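PDB 5ZIY: flagellar hook-associated protein 3, which probably forms, as hook-associated protein FlgL, part of the junction that joins the flagellar hook to the flagellin filament. Local coordinates for residues A[33-38]-A[128-133]; A[40-45]-A[95-100]; A[124-129]-A[191-196]. One frame throughout, in Å; residues are numbered along the deposited sequence.

Contact 1: A[33-38]-A[128-133]. With ZN (zinc ion), chain C.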
loop_
_atom_site.group_PDB
_atom_site.type_symbol
_atom_site.label_atom_id
_atom_site.label_comp_id
_atom_site.label_asym_id
_atom_site.label_seq_id
_atom_site.Cartn_x
_atom_site.Cartn_y
_atom_site.Cartn_z
ATOM N N ASN A 33 9.288 8.802 -1.479
ATOM C CA ASN A 33 8.069 9.345 -0.917
ATOM C C ASN A 33 6.832 8.452 -1.260
ATOM O O ASN A 33 6.039 8.145 -0.409
ATOM C CB ASN A 33 7.899 10.770 -1.377
ATOM C CG ASN A 33 6.580 11.354 -0.988
ATOM O OD1 ASN A 33 6.211 11.357 0.186
ATOM N ND2 ASN A 33 5.854 11.913 -1.991
ATOM N N VAL A 34 6.697 8.022 -2.503
ATOM C CA VAL A 34 5.562 7.203 -2.905
ATOM C C VAL A 34 5.613 5.833 -2.213
ATOM O O VAL A 34 4.622 5.354 -1.694
ATOM C CB VAL A 34 5.553 7.050 -4.418
ATOM C CG1 VAL A 34 4.660 5.938 -4.835
ATOM C CG2 VAL A 34 5.098 8.377 -5.059
ATOM N N LEU A 35 6.797 5.248 -2.154
ATOM C CA LEU A 35 7.022 4.011 -1.476
ATOM C C LEU A 35 6.827 4.071 0.037
ATOM O O LEU A 35 6.264 3.149 0.630
ATOM C CB LEU A 35 8.425 3.501 -1.782
ATOM C CG LEU A 35 8.662 3.105 -3.238
ATOM C CD1 LEU A 35 10.112 2.739 -3.472
ATOM C CD2 LEU A 35 7.728 1.953 -3.654
ATOM N N THR A 36 7.267 5.146 0.661
ATOM C CA THR A 36 7.028 5.289 2.097
ATOM C C THR A 36 5.548 5.365 2.369
ATOM O O THR A 36 5.047 4.680 3.248
ATOM C CB THR A 36 7.759 6.510 2.631
ATOM O OG1 THR A 36 9.135 6.280 2.404
ATOM C CG2 THR A 36 7.498 6.750 4.134
ATOM N N GLN A 37 4.833 6.130 1.557
ATOM C CA GLN A 37 3.402 6.297 1.759
ATOM C C GLN A 37 2.704 4.967 1.574
ATOM O O GLN A 37 1.795 4.634 2.329
ATOM C CB GLN A 37 2.829 7.351 0.809
ATOM C CG GLN A 37 3.191 8.785 1.191
ATOM C CD GLN A 37 2.284 9.844 0.515
ATOM O OE1 GLN A 37 1.069 9.642 0.335
ATOM N NE2 GLN A 37 2.879 10.975 0.157
ATOM N N THR A 38 3.130 4.216 0.564
ATOM C CA THR A 38 2.602 2.910 0.314
ATOM C C THR A 38 2.830 1.980 1.502
ATOM O O THR A 38 1.915 1.288 1.954
ATOM C CB THR A 38 3.217 2.298 -0.959
ATOM O OG1 THR A 38 3.067 3.213 -2.063
ATOM C CG2 THR A 38 2.557 0.981 -1.277
ATOM N N TYR A 128 16.132 2.058 -14.099
ATOM C CA TYR A 128 15.405 1.188 -13.158
ATOM C C TYR A 128 13.900 1.536 -13.109
ATOM O O TYR A 128 13.521 2.662 -12.860
ATOM C CB TYR A 128 16.018 1.244 -11.751
ATOM C CG TYR A 128 15.330 0.336 -10.750
ATOM C CD1 TYR A 128 15.615 -1.041 -10.669
ATOM C CD2 TYR A 128 14.392 0.853 -9.881
ATOM C CE1 TYR A 128 14.964 -1.872 -9.706
ATOM C CE2 TYR A 128 13.726 0.037 -8.955
ATOM C CZ TYR A 128 14.008 -1.300 -8.864
ATOM O OH TYR A 128 13.279 -2.029 -7.910
ATOM N N GLU A 129 13.068 0.538 -13.306
ATOM C CA GLU A 129 11.625 0.698 -13.306
ATOM C C GLU A 129 10.914 -0.016 -12.187
ATOM O O GLU A 129 11.263 -1.091 -11.849
ATOM C CB GLU A 129 11.064 0.107 -14.592
ATOM C CG GLU A 129 11.569 0.774 -15.800
ATOM C CD GLU A 129 10.797 0.323 -17.001
ATOM O OE1 GLU A 129 10.734 -0.923 -17.227
ATOM O OE2 GLU A 129 10.233 1.213 -17.677
ATOM N N PHE A 130 9.897 0.608 -11.624
ATOM C CA PHE A 130 9.023 -0.056 -10.652
ATOM C C PHE A 130 7.590 0.446 -10.792
ATOM O O PHE A 130 7.334 1.471 -11.424
ATOM C CB PHE A 130 9.508 0.169 -9.239
ATOM C CG PHE A 130 9.291 1.566 -8.739
ATOM C CD1 PHE A 130 10.121 2.595 -9.142
ATOM C CD2 PHE A 130 8.281 1.842 -7.838
ATOM C CE1 PHE A 130 9.922 3.876 -8.650
ATOM C CE2 PHE A 130 8.061 3.136 -7.394
ATOM C CZ PHE A 130 8.889 4.135 -7.795
ATOM N N LYS A 131 6.662 -0.301 -10.201
ATOM C CA LYS A 131 5.250 0.060 -10.177
ATOM C C LYS A 131 5.009 1.006 -9.064
ATOM O O LYS A 131 5.167 0.631 -7.916
ATOM C CB LYS A 131 4.392 -1.175 -9.966
ATOM C CG LYS A 131 4.589 -2.229 -11.060
ATOM C CD LYS A 131 4.231 -3.592 -10.533
ATOM C CE LYS A 131 4.320 -4.698 -11.616
ATOM N NZ LYS A 131 3.263 -4.408 -12.635
ATOM N N ALA A 132 4.657 2.246 -9.394
ATOM C CA ALA A 132 4.434 3.282 -8.420
ATOM C C ALA A 132 2.966 3.307 -7.968
ATOM O O ALA A 132 2.698 3.553 -6.780
ATOM C CB ALA A 132 4.799 4.627 -9.000
ATOM N N PHE A 133 2.023 3.153 -8.925
ATOM C CA PHE A 133 0.575 3.169 -8.611
ATOM C C PHE A 133 -0.047 1.932 -9.217
ATOM O O PHE A 133 0.176 1.638 -10.390
ATOM C CB PHE A 133 -0.095 4.444 -9.112
ATOM C CG PHE A 133 0.567 5.681 -8.614
ATOM C CD1 PHE A 133 0.159 6.255 -7.431
ATOM C CD2 PHE A 133 1.600 6.262 -9.316
ATOM C CE1 PHE A 133 0.761 7.377 -6.943
ATOM C CE2 PHE A 133 2.233 7.431 -8.818
ATOM C CZ PHE A 133 1.816 7.972 -7.623
HETATM ZN ZN ZN C . 9.858 0.296 -19.600
HETATM O O HOH W 1 2.898 2.325 -4.572
#

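Contact 2: A[40-45]-A[95-100]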
loop_
_atom_site.group_PDB
_atom_site.type_symbol
_atom_site.label_atom_id
_atom_site.label_comp_id
_atom_site.label_asym_id
_atom_site.label_seq_id
_atom_site.Cartn_x
_atom_site.Cartn_y
_atom_site.Cartn_z
ATOM N N ASN A 40 3.452 2.683 4.633
ATOM C CA ASN A 40 2.736 3.174 5.801
ATOM C C ASN A 40 1.245 2.815 5.715
ATOM O O ASN A 40 0.650 2.459 6.717
ATOM C CB ASN A 40 2.911 4.704 5.962
ATOM C CG ASN A 40 4.301 5.112 6.477
ATOM O OD1 ASN A 40 5.130 4.275 6.858
ATOM N ND2 ASN A 40 4.548 6.428 6.519
ATOM N N THR A 41 0.655 2.905 4.517
ATOM C CA THR A 41 -0.730 2.528 4.274
ATOM C C THR A 41 -0.927 1.027 4.504
ATOM O O THR A 41 -1.866 0.595 5.193
ATOM C CB THR A 41 -1.130 2.934 2.843
ATOM O OG1 THR A 41 -0.883 4.340 2.700
ATOM C CG2 THR A 41 -2.588 2.625 2.522
ATOM N N LEU A 42 -0.011 0.227 3.985
ATOM C CA LEU A 42 -0.039 -1.223 4.199
ATOM C C LEU A 42 0.075 -1.615 5.664
ATOM O O LEU A 42 -0.627 -2.558 6.100
ATOM C CB LEU A 42 1.045 -1.935 3.353
ATOM C CG LEU A 42 0.701 -1.923 1.861
ATOM C CD1 LEU A 42 1.955 -2.129 1.048
ATOM C CD2 LEU A 42 -0.429 -2.985 1.455
ATOM N N GLN A 43 0.923 -0.909 6.416
ATOM C CA GLN A 43 1.086 -1.185 7.856
ATOM C C GLN A 43 -0.197 -0.795 8.611
ATOM O O GLN A 43 -0.615 -1.473 9.534
ATOM C CB GLN A 43 2.343 -0.529 8.469
ATOM C CG GLN A 43 3.686 -0.818 7.718
ATOM C CD GLN A 43 4.599 -1.882 8.312
ATOM O OE1 GLN A 43 5.843 -1.801 8.131
ATOM N NE2 GLN A 43 4.026 -2.884 9.031
ATOM N N GLY A 44 -0.851 0.268 8.171
ATOM C CA GLY A 44 -2.080 0.686 8.742
ATOM C C GLY A 44 -3.166 -0.357 8.493
ATOM O O GLY A 44 -3.978 -0.595 9.385
ATOM N N VAL A 45 -3.179 -0.971 7.301
ATOM C CA VAL A 45 -4.096 -2.069 7.019
ATOM C C VAL A 45 -3.762 -3.304 7.870
ATOM O O VAL A 45 -4.652 -3.874 8.460
ATOM C CB VAL A 45 -4.150 -2.429 5.522
ATOM C CG1 VAL A 45 -5.154 -3.618 5.268
ATOM C CG2 VAL A 45 -4.576 -1.162 4.638
ATOM N N TYR A 95 -4.032 7.344 -7.266
ATOM C CA TYR A 95 -4.257 6.418 -6.144
ATOM C C TYR A 95 -3.251 5.293 -6.122
ATOM O O TYR A 95 -3.077 4.598 -7.117
ATOM C CB TYR A 95 -5.669 5.865 -6.199
ATOM C CG TYR A 95 -6.715 6.938 -6.004
ATOM C CD1 TYR A 95 -7.088 7.336 -4.744
ATOM C CD2 TYR A 95 -7.357 7.520 -7.079
ATOM C CE1 TYR A 95 -8.060 8.335 -4.546
ATOM C CE2 TYR A 95 -8.331 8.558 -6.891
ATOM C CZ TYR A 95 -8.670 8.936 -5.631
ATOM O OH TYR A 95 -9.633 9.896 -5.431
ATOM N N ILE A 96 -2.586 5.074 -4.991
ATOM C CA ILE A 96 -1.567 4.036 -4.974
ATOM C C ILE A 96 -2.102 2.632 -5.183
ATOM O O ILE A 96 -1.343 1.711 -5.623
ATOM C CB ILE A 96 -0.695 4.075 -3.706
ATOM C CG1 ILE A 96 -1.557 4.040 -2.472
ATOM C CG2 ILE A 96 0.201 5.386 -3.664
ATOM C CD1 ILE A 96 -0.790 3.543 -1.217
ATOM N N PHE A 97 -3.384 2.450 -4.848
ATOM C CA PHE A 97 -4.110 1.189 -5.097
ATOM C C PHE A 97 -5.238 1.306 -6.118
ATOM O O PHE A 97 -6.088 0.380 -6.271
ATOM C CB PHE A 97 -4.609 0.631 -3.774
ATOM C CG PHE A 97 -3.511 0.324 -2.820
ATOM C CD1 PHE A 97 -2.598 -0.676 -3.110
ATOM C CD2 PHE A 97 -3.400 0.985 -1.632
ATOM C CE1 PHE A 97 -1.568 -0.970 -2.221
ATOM C CE2 PHE A 97 -2.379 0.677 -0.741
ATOM C CZ PHE A 97 -1.458 -0.294 -1.049
ATOM N N GLY A 98 -5.181 2.368 -6.913
ATOM C CA GLY A 98 -6.120 2.575 -7.999
ATOM C C GLY A 98 -5.562 2.684 -9.408
ATOM O O GLY A 98 -6.236 3.202 -10.322
ATOM N N GLY A 99 -4.338 2.196 -9.599
ATOM C CA GLY A 99 -3.699 2.148 -10.916
ATOM C C GLY A 99 -3.714 3.461 -11.662
ATOM O O GLY A 99 -3.402 4.516 -11.102
ATOM N N ASP A 100 -4.116 3.414 -12.932
ATOM C CA ASP A 100 -3.914 4.554 -13.807
ATOM C C ASP A 100 -5.114 5.479 -13.973
ATOM O O ASP A 100 -5.119 6.303 -14.867
ATOM C CB ASP A 100 -3.397 4.099 -15.169
ATOM C CG ASP A 100 -4.356 3.173 -15.882
ATOM O OD1 ASP A 100 -5.308 2.643 -15.248
ATOM O OD2 ASP A 100 -4.132 2.962 -17.082
#

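Contact 3: A[124-129]-A[191-196]. With ZN (zinc ion), chain C; ZN (zinc ion), chain E.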
loop_
_atom_site.group_PDB
_atom_site.type_symbol
_atom_site.label_atom_id
_atom_site.label_comp_id
_atom_site.label_asym_id
_atom_site.label_seq_id
_atom_site.Cartn_x
_atom_site.Cartn_y
_atom_site.Cartn_z
ATOM N N LEU A 124 13.506 5.353 -13.145
ATOM C CA LEU A 124 14.626 6.183 -12.737
ATOM C C LEU A 124 15.451 6.641 -13.938
ATOM O O LEU A 124 15.386 6.028 -15.003
ATOM C CB LEU A 124 15.535 5.386 -11.786
ATOM C CG LEU A 124 15.262 5.445 -10.294
ATOM C CD1 LEU A 124 13.791 5.555 -10.010
ATOM C CD2 LEU A 124 15.974 4.254 -9.551
ATOM N N ASN A 125 16.246 7.700 -13.731
ATOM C CA ASN A 125 17.124 8.259 -14.777
ATOM C C ASN A 125 18.078 7.234 -15.369
ATOM O O ASN A 125 18.424 7.343 -16.525
ATOM C CB ASN A 125 17.980 9.410 -14.232
ATOM C CG ASN A 125 18.569 10.291 -15.350
ATOM O OD1 ASN A 125 19.775 10.594 -15.384
ATOM N ND2 ASN A 125 17.715 10.726 -16.235
ATOM N N ASP A 126 18.518 6.277 -14.549
ATOM C CA ASP A 126 19.422 5.209 -14.975
ATOM C C ASP A 126 18.710 3.956 -15.519
ATOM O O ASP A 126 19.345 2.913 -15.673
ATOM C CB ASP A 126 20.350 4.780 -13.797
ATOM C CG ASP A 126 19.650 3.863 -12.788
ATOM O OD1 ASP A 126 18.424 3.746 -12.832
ATOM O OD2 ASP A 126 20.318 3.254 -11.919
ATOM N N GLY A 127 17.409 4.014 -15.772
ATOM C CA GLY A 127 16.711 2.859 -16.350
ATOM C C GLY A 127 15.903 1.971 -15.419
ATOM O O GLY A 127 15.053 1.212 -15.902
ATOM N N TYR A 128 16.132 2.058 -14.099
ATOM C CA TYR A 128 15.405 1.188 -13.158
ATOM C C TYR A 128 13.900 1.536 -13.109
ATOM O O TYR A 128 13.521 2.662 -12.860
ATOM C CB TYR A 128 16.018 1.244 -11.751
ATOM C CG TYR A 128 15.330 0.336 -10.750
ATOM C CD1 TYR A 128 15.615 -1.041 -10.669
ATOM C CD2 TYR A 128 14.392 0.853 -9.881
ATOM C CE1 TYR A 128 14.964 -1.872 -9.706
ATOM C CE2 TYR A 128 13.726 0.037 -8.955
ATOM C CZ TYR A 128 14.008 -1.300 -8.864
ATOM O OH TYR A 128 13.279 -2.029 -7.910
ATOM N N GLU A 129 13.068 0.538 -13.306
ATOM C CA GLU A 129 11.625 0.698 -13.306
ATOM C C GLU A 129 10.914 -0.016 -12.187
ATOM O O GLU A 129 11.263 -1.091 -11.849
ATOM C CB GLU A 129 11.064 0.107 -14.592
ATOM C CG GLU A 129 11.569 0.774 -15.800
ATOM C CD GLU A 129 10.797 0.323 -17.001
ATOM O OE1 GLU A 129 10.734 -0.923 -17.227
ATOM O OE2 GLU A 129 10.233 1.213 -17.677
ATOM N N GLU A 191 17.175 2.728 -1.456
ATOM C CA GLU A 191 18.148 3.217 -0.466
ATOM C C GLU A 191 19.592 2.848 -0.851
ATOM O O GLU A 191 20.540 3.582 -0.537
ATOM C CB GLU A 191 17.792 2.667 0.936
ATOM C CG GLU A 191 16.500 3.239 1.546
ATOM C CD GLU A 191 16.674 4.617 2.167
ATOM O OE1 GLU A 191 17.652 5.323 1.806
ATOM O OE2 GLU A 191 15.846 4.999 3.038
ATOM N N THR A 192 19.766 1.682 -1.470
ATOM C CA THR A 192 21.075 1.291 -1.992
ATOM C C THR A 192 21.450 2.197 -3.162
ATOM O O THR A 192 22.590 2.644 -3.242
ATOM C CB THR A 192 21.118 -0.190 -2.458
ATOM O OG1 THR A 192 20.606 -1.031 -1.431
ATOM C CG2 THR A 192 22.508 -0.635 -2.801
ATOM N N PHE A 193 20.499 2.474 -4.049
ATOM C CA PHE A 193 20.772 3.379 -5.180
ATOM C C PHE A 193 21.272 4.736 -4.631
ATOM O O PHE A 193 22.278 5.232 -5.115
ATOM C CB PHE A 193 19.564 3.577 -6.119
ATOM C CG PHE A 193 19.350 2.457 -7.136
ATOM C CD1 PHE A 193 20.397 1.931 -7.871
ATOM C CD2 PHE A 193 18.085 1.977 -7.379
ATOM C CE1 PHE A 193 20.181 0.937 -8.792
ATOM C CE2 PHE A 193 17.864 0.969 -8.316
ATOM C CZ PHE A 193 18.914 0.439 -9.001
ATOM N N LYS A 194 20.592 5.291 -3.615
ATOM C CA LYS A 194 20.986 6.578 -2.992
ATOM C C LYS A 194 22.426 6.574 -2.489
ATOM O O LYS A 194 23.171 7.499 -2.750
ATOM C CB LYS A 194 20.048 6.932 -1.825
ATOM C CG LYS A 194 20.073 8.408 -1.445
ATOM C CD LYS A 194 19.078 8.714 -0.328
ATOM C CE LYS A 194 19.336 10.097 0.252
ATOM N NZ LYS A 194 18.493 10.332 1.451
ATOM N N THR A 195 22.799 5.501 -1.793
ATOM C CA THR A 195 24.122 5.359 -1.182
ATOM C C THR A 195 25.180 5.240 -2.255
ATOM O O THR A 195 26.178 5.935 -2.188
ATOM C CB THR A 195 24.213 4.136 -0.232
ATOM O OG1 THR A 195 23.166 4.214 0.722
ATOM C CG2 THR A 195 25.573 4.147 0.547
ATOM N N ILE A 196 24.909 4.435 -3.283
ATOM C CA ILE A 196 25.778 4.353 -4.463
ATOM C C ILE A 196 25.957 5.750 -5.103
ATOM O O ILE A 196 27.092 6.181 -5.321
ATOM C CB ILE A 196 25.237 3.355 -5.538
ATOM C CG1 ILE A 196 25.285 1.907 -5.024
ATOM C CG2 ILE A 196 26.080 3.443 -6.790
ATOM C CD1 ILE A 196 24.465 0.881 -5.891
HETATM ZN ZN ZN C . 9.858 0.296 -19.600
HETATM ZN ZN ZN E . 15.881 7.003 3.204
HETATM O O HOH W 2 17.839 7.326 4.637
#

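Contact 1: A[33-38]-A[128-133]
V34 and L35, consecutive on one helix, lie against one strand of a β-hairpin and meet F130, A132 and F133. V34 points toward the strand and its two methyls divide the work. CG1, placed anti to the backbone N (chi1 164°), sits 3.6 Å from the carbonyl O of A132, while CG2 stands 4.2 Å from CZ of F133, whose side chain crosses it at about a right angle. A β-branched valine suits this spot because both methyls lie close to the backbone and reach separate partners. L35 needs its longer chain: its CD2 comes within 3.9 Å of CE2 of F130, whose CG lies between backbone N and carbonyl carbon (chi1 72°), carrying the ring toward the helix. The small A132, its CB 4.4 Å from V34 CG1, is consistent with the close backbone approach here. A single water donates to OG1 of T38 at 2.7 Å and to the carbonyl O of A132. T38 OG1 in turn donates to V34 O at 2.7 Å, opposite in face to the helical N-H of T38. A132 and F133 form a classic β bulge in their own strand, both facing V120 of strand 120-123, whose W122 also touches V34 and A132; M190 of helix 162-204 touches both L35 and F130.

Contact 2: A[40-45]-A[95-100]
The F97 ring receives the methyl CG2 of T41 at its edge, in the ring plane, 3.8 Å from CE2, and CD2 of L42 obliquely, 3.8 Å from CZ; L139 and L140 of helix 137-155 also touch this side chain. F97 belongs to a type I β turn, Y95 to G98, that starts on the last residue of the short strand 94-95 and packs against the long helix 8-60, within the flagellin-type N-terminal helical region. The turn is closed by a backbone bond from G98 N to Y95 O, and its two central residues, I96 and F97, both point at the helix, so a tight loop delivers two large apolar side chains together. A long flat phenylalanine suits a place where one side chain has to reach from loop to helix and lie against two neighbouring helical residues at once. T41 is suited by its two unlike branches: chi1 of -56° sets CG2 anti to the backbone N and aimed at F97, while the hydroxyl stays beside that N and bonds to Q37 O, one turn earlier in the helix, which satisfies a buried polar group. L42 also reaches V183 and T180 of helix 162-204, joining the loop, helix 8-60 and that third helix. I96 approaches T41 tip to tip, and its CD1 ends 4.0 Å from OG1 of T41.

Contact 3: A[124-129]-A[191-196]
A T-shaped aromatic pair ties the tip of a β-hairpin to helix 162-204: the edge of F193 is directed at the face of Y128, with ring centroids 5.2 Å apart and planes at 64°. CE2 of F193 lies 3.6 Å from CG of Y128, above the tyrosine plane and offset toward its rim, so the contact falls near the root of the side chain and not at the hydroxyl end. With CG anti to the backbone N (chi1 -178°), the Y128 ring is carried toward the helix. F193 carries the whole helical side of the contact: L124 CD2 approaches its CD2 at 3.8 Å, and the D126 carboxylate is turned almost perpendicular to the ring, with OD2 near CE1. Phenylalanine serves well here, since one flat apolar side chain can reach leucine, aspartate and tyrosine together; I28 of helix 8-60 touches it as well. The hairpin turn is type I, L124 to G127, and G127 takes a positive phi at which a side chain would press on the preceding carbonyl. D126 builds an Asx turn there. On the flanks, E129 OE2 binds one zinc ion, and E191 OE2 binds a second at 2.0 Å. The Asx bond itself runs from Y128 N to D126 OD1 at 3.1 Å, nearly straight at 168°, with the N-H reaching OD1 from above the carboxylate plane.

Contacts 1 and 2 are buried and share helix 8-60, and they touch one another where F133 and T38 pack on I96; contact 2 is also nested within the chain loop that contact 1 closes. Contact 3 lies farther out, about 21 Å between its centre and that of the chain, is only partly buried and uses helix 162-204 instead. It shares Y128 and E129 with contact 1, so one hairpin meets both long helices. The chemistry follows position: contact 2 relies on apolar packing, contact 1 adds a bridging water, and contact 3 combines an aromatic pair with a carboxylate. The zinc ion on E129 is common to contacts 1 and 3, and contact 3 has a second on E191.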